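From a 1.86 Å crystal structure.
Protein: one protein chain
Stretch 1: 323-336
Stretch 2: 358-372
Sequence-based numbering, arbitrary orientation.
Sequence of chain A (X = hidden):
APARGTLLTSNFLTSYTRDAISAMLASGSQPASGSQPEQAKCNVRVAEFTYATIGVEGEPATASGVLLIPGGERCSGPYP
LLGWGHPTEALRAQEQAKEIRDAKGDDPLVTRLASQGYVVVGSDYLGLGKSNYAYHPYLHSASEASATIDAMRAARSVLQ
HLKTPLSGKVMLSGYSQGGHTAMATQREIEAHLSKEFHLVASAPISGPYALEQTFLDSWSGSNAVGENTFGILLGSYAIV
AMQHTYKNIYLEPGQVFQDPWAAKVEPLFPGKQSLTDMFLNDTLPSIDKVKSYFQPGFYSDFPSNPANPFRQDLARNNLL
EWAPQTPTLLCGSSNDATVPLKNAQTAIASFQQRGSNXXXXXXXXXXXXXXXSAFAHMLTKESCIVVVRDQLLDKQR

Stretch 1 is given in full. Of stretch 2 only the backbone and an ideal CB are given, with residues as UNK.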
# COMPACT_ATOMS: atom_id res chain seq x y z
N ALA A 323 5.20 -5.32 18.98
CA ALA A 323 6.31 -6.25 18.83
C ALA A 323 6.00 -7.30 17.76
O ALA A 323 5.28 -8.26 18.02
CB ALA A 323 6.60 -6.93 20.17
N PRO A 324 6.54 -7.11 16.55
CA PRO A 324 6.31 -8.05 15.44
C PRO A 324 6.83 -9.45 15.77
O PRO A 324 7.95 -9.60 16.27
CB PRO A 324 7.06 -7.40 14.28
CG PRO A 324 7.01 -5.93 14.61
CD PRO A 324 7.32 -5.95 16.09
N GLN A 325 6.01 -10.46 15.49
CA GLN A 325 6.38 -11.84 15.77
C GLN A 325 6.80 -12.59 14.50
O GLN A 325 7.55 -13.57 14.55
CB GLN A 325 5.19 -12.57 16.40
CG GLN A 325 5.50 -13.99 16.87
CD GLN A 325 6.09 -14.04 18.27
OE1 GLN A 325 6.50 -13.01 18.83
NE2 GLN A 325 6.15 -15.23 18.85
N THR A 326 6.32 -12.11 13.36
CA THR A 326 6.63 -12.72 12.07
C THR A 326 7.96 -12.24 11.48
O THR A 326 8.30 -11.06 11.60
CB THR A 326 5.53 -12.38 11.03
OG1 THR A 326 4.26 -12.83 11.53
CG2 THR A 326 5.81 -13.06 9.69
N PRO A 327 8.73 -13.15 10.86
CA PRO A 327 10.00 -12.71 10.27
C PRO A 327 9.63 -11.58 9.31
O PRO A 327 8.80 -11.77 8.41
CB PRO A 327 10.49 -13.96 9.55
CG PRO A 327 10.04 -15.05 10.48
CD PRO A 327 8.62 -14.62 10.83
N THR A 328 10.24 -10.42 9.49
CA THR A 328 9.92 -9.27 8.67
C THR A 328 11.14 -8.60 8.06
O THR A 328 12.20 -8.54 8.67
CB THR A 328 9.16 -8.22 9.52
OG1 THR A 328 8.05 -8.86 10.16
CG2 THR A 328 8.64 -7.08 8.65
N LEU A 329 10.98 -8.11 6.83
CA LEU A 329 12.05 -7.43 6.13
C LEU A 329 11.52 -6.13 5.54
O LEU A 329 10.72 -6.14 4.61
CB LEU A 329 12.62 -8.31 5.02
CG LEU A 329 13.77 -7.69 4.21
CD1 LEU A 329 14.90 -7.25 5.15
CD2 LEU A 329 14.29 -8.70 3.20
N LEU A 330 11.96 -5.01 6.11
CA LEU A 330 11.54 -3.70 5.62
C LEU A 330 12.50 -3.29 4.51
O LEU A 330 13.71 -3.30 4.71
CB LEU A 330 11.57 -2.68 6.76
CG LEU A 330 10.77 -3.04 8.02
CD1 LEU A 330 10.87 -1.90 9.02
CD2 LEU A 330 9.32 -3.30 7.66
N CYS A 331 11.97 -2.96 3.35
CA CYS A 331 12.81 -2.57 2.23
C CYS A 331 12.51 -1.14 1.81
O CYS A 331 11.37 -0.67 1.92
CB CYS A 331 12.59 -3.52 1.05
SG CYS A 331 13.73 -3.33 -0.36
N GLY A 332 13.54 -0.45 1.34
CA GLY A 332 13.38 0.92 0.90
C GLY A 332 14.69 1.39 0.32
O GLY A 332 15.61 0.60 0.12
N SER A 333 14.78 2.69 0.04
CA SER A 333 15.99 3.26 -0.53
C SER A 333 16.36 4.56 0.18
O SER A 333 15.49 5.39 0.46
CB SER A 333 15.79 3.54 -2.02
OG SER A 333 16.84 4.35 -2.53
N SER A 334 17.64 4.73 0.48
CA SER A 334 18.10 5.94 1.14
C SER A 334 18.10 7.13 0.16
O SER A 334 18.48 8.24 0.53
CB SER A 334 19.49 5.73 1.75
OG SER A 334 20.37 5.11 0.83
N ASN A 335 17.68 6.88 -1.08
CA ASN A 335 17.60 7.95 -2.09
C ASN A 335 16.17 8.50 -2.07
O ASN A 335 15.90 9.57 -2.62
CB ASN A 335 17.86 7.41 -3.50
CG ASN A 335 19.29 6.94 -3.72
OD1 ASN A 335 19.51 5.83 -4.21
ND2 ASN A 335 20.26 7.78 -3.37
N ASP A 336 15.26 7.75 -1.44
CA ASP A 336 13.84 8.08 -1.36
C ASP A 336 13.49 9.33 -0.54
O ASP A 336 13.60 9.32 0.69
CB ASP A 336 13.08 6.88 -0.79
CG ASP A 336 11.58 6.95 -1.03
OD1 ASP A 336 11.04 8.05 -1.24
OD2 ASP A 336 10.94 5.88 -1.00
N UNK A 358 12.67 -9.67 15.28
CA UNK A 358 12.19 -10.30 14.05
C UNK A 358 12.24 -9.42 12.81
O UNK A 358 11.98 -9.89 11.71
CB UNK A 358 10.75 -10.77 14.26
N UNK A 359 12.59 -8.15 12.98
CA UNK A 359 12.60 -7.23 11.84
C UNK A 359 13.97 -6.75 11.38
O UNK A 359 14.75 -6.22 12.17
CB UNK A 359 11.75 -6.00 12.19
N UNK A 360 14.24 -6.93 10.09
CA UNK A 360 15.50 -6.50 9.49
C UNK A 360 15.22 -5.43 8.45
O UNK A 360 14.06 -5.17 8.10
CB UNK A 360 16.24 -7.68 8.86
N UNK A 361 16.28 -4.82 7.94
CA UNK A 361 16.15 -3.77 6.94
C UNK A 361 17.11 -3.98 5.78
O UNK A 361 18.22 -4.47 5.95
CB UNK A 361 16.39 -2.40 7.58
N UNK A 362 16.66 -3.62 4.58
CA UNK A 362 17.50 -3.72 3.39
C UNK A 362 17.32 -2.41 2.62
O UNK A 362 16.21 -1.89 2.51
CB UNK A 362 17.14 -4.94 2.54
N UNK A 363 18.43 -1.89 2.11
CA UNK A 363 18.46 -0.62 1.38
C UNK A 363 18.87 -0.84 -0.08
O UNK A 363 19.93 -1.39 -0.35
CB UNK A 363 19.42 0.36 2.06
N UNK A 364 18.02 -0.41 -1.01
CA UNK A 364 18.30 -0.58 -2.43
C UNK A 364 18.81 0.70 -3.08
O UNK A 364 18.90 0.78 -4.31
CB UNK A 364 17.04 -1.06 -3.16
N UNK A 365 19.15 1.69 -2.26
CA UNK A 365 19.65 2.95 -2.77
C UNK A 365 21.02 2.84 -3.40
O UNK A 365 21.74 1.86 -3.17
CB UNK A 365 19.69 3.98 -1.64
N UNK A 366 21.39 3.85 -4.19
CA UNK A 366 22.68 3.86 -4.87
C UNK A 366 23.82 4.25 -3.94
O UNK A 366 24.99 3.97 -4.23
CB UNK A 366 22.64 4.82 -6.06
N UNK A 367 23.49 4.89 -2.82
CA UNK A 367 24.51 5.30 -1.88
C UNK A 367 25.10 6.65 -2.26
O UNK A 367 26.00 7.17 -1.59
CB UNK A 367 25.61 4.24 -1.80
N UNK A 368 24.59 7.23 -3.34
CA UNK A 368 25.06 8.52 -3.82
C UNK A 368 23.94 9.55 -3.67
O UNK A 368 22.86 9.40 -4.24
CB UNK A 368 25.52 8.43 -5.27
N UNK A 369 24.20 10.61 -2.90
CA UNK A 369 23.21 11.66 -2.66
C UNK A 369 22.73 12.31 -3.96
O UNK A 369 21.63 12.86 -4.01
CB UNK A 369 23.80 12.73 -1.73
N UNK A 370 23.55 12.24 -5.00
CA UNK A 370 23.20 12.81 -6.29
C UNK A 370 21.93 12.16 -6.85
O UNK A 370 21.27 12.72 -7.72
CB UNK A 370 24.36 12.64 -7.27
N UNK A 371 21.61 10.98 -6.34
CA UNK A 371 20.43 10.26 -6.79
C UNK A 371 19.23 10.46 -5.87
O UNK A 371 18.14 9.93 -6.13
CB UNK A 371 20.75 8.77 -6.90
N UNK A 372 19.42 11.20 -4.78
CA UNK A 372 18.32 11.45 -3.85
C UNK A 372 17.25 12.22 -4.61
O UNK A 372 17.54 13.22 -5.27
CB UNK A 372 18.79 12.22 -2.61

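Position 358 aims its CA-to-CB bond toward stretch 1, and its ideal CB lies 3.6 Å from both Pro324 O and Thr326 O. Carbonyls line this side, so a flexible side chain with a donor, or one that simply packs, would suit. It is Gln358, whose CG packs 3.6 Å from Pro324 O, while its backbone O accepts from Thr328 N at 2.9 Å, opening a parallel ladder.

Position 359 has extended angles and an ideal CB 4.3 Å from Thr328 CB, with Leu330 and Pro324 close by. That apolar hollow invites Val, Ile or Leu. Val359 fills it with both branches: CG1 is 3.6 Å from Leu330 CG, and CG2 is 3.8 Å from Pro324 CB.

At 360 the CB turns to the face of Leu329 and Cys331, 4.0 Å from Leu329 CD1. Many side chains could fit; the backbone does the binding. In Ala360, N donates to Thr328 O (3.0 Å) and O accepts from Leu330 N (2.9 Å), while CB touches Leu329 CD1 at 3.9 Å.

Position 361 returns to the face of Leu330, where Gly332 offers no side chain. A branched or long apolar group could lean over. Leu361 does so, its CD1 reaching 3.1 Å from Leu330 O.

Position 362 shares a face with Leu329 CD1 and Cys331 SG, a site for a beta-branched or other apolar residue. Val362 places CG1 3.5 Å from Cys331 SG and 4.0 Å from Leu329 CD1, and its N donates to Leu330 O (3.0 Å).

Near 363, the amide and hydroxyl of Ser334 favour an acceptor: Asp, perhaps Asn. Asp363 takes Ser334 N on OD1 (3.0 Å), and its OD2 lies 2.8 Å from Ser334 OG. OD1 also accepts from the backbone N of position 365 at 2.7 Å, bracing the turn out of the strand.

Position 364 points sideways near Gly332 O and Cys331 SG; a small polar or mixed side chain suits. Thr364 donates its N to Gly332 O (2.8 Å) and sets CG2 3.7 Å from Cys331 SG.

At 365 an ideal CB would clash with Ser334 OG at 2.8 Å, so glycine is required: Gly365.

Position 366 leaves room for polar groups; Thr366 N donates to Asn335 OD1 (2.7 Å).

At 367, positive phi jams a CB against the preceding carbonyl, hence Gly367. Positions 368 to 370 point away, tolerating much: Asn368, Ala369, Ser370. At 371 the CA-to-CB bond points sideways and the ideal CB is 3.7 Å from Asn335 ND2, so a small polar or acidic group would suit; Asp371 OD2 accepts from Thr366 OG1 at 2.6 Å.

Position 372 can offer Asn335 ND2 an acceptor; Asn372 OD1 takes it at 2.9 Å.

Stretch 2 (358-372) QVALVDTGTGNASDN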
# COMPACT_ATOMS: atom_id res chain seq x y z
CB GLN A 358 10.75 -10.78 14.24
CG GLN A 358 10.59 -11.85 15.31
CD GLN A 358 11.32 -13.12 14.94
OE1 GLN A 358 10.95 -13.81 13.99
NE2 GLN A 358 12.36 -13.44 15.70
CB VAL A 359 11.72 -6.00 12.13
CG1 VAL A 359 11.49 -5.21 10.85
CG2 VAL A 359 10.40 -6.43 12.76
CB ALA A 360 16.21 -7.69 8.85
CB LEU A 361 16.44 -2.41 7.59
CG LEU A 361 16.62 -1.20 6.67
CD1 LEU A 361 15.31 -0.90 5.96
CD2 LEU A 361 17.07 -0.00 7.49
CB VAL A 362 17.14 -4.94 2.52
CG1 VAL A 362 15.68 -4.88 2.08
CG2 VAL A 362 18.07 -5.00 1.31
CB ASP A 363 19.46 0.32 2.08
CG ASP A 363 19.54 1.70 1.45
OD1 ASP A 363 18.84 1.96 0.45
OD2 ASP A 363 20.32 2.53 1.97
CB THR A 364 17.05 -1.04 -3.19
OG1 THR A 364 16.02 -0.04 -3.08
CG2 THR A 364 16.54 -2.36 -2.62
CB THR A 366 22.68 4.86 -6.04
OG1 THR A 366 22.50 6.19 -5.54
CG2 THR A 366 21.57 4.53 -7.03
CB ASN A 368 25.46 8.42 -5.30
CG ASN A 368 26.22 9.64 -5.78
OD1 ASN A 368 25.79 10.77 -5.59
ND2 ASN A 368 27.37 9.41 -6.41
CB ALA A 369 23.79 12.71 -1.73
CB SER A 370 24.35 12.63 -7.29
OG SER A 370 23.97 13.04 -8.59
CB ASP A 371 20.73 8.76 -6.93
CG ASP A 371 21.83 8.47 -7.93
OD1 ASP A 371 21.70 8.89 -9.10
OD2 ASP A 371 22.82 7.83 -7.53
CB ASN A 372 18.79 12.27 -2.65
CG ASN A 372 19.65 11.46 -1.70
OD1 ASN A 372 19.95 10.29 -1.95
ND2 ASN A 372 20.05 12.07 -0.59
O HOH W 1 21.37 5.70 -1.41
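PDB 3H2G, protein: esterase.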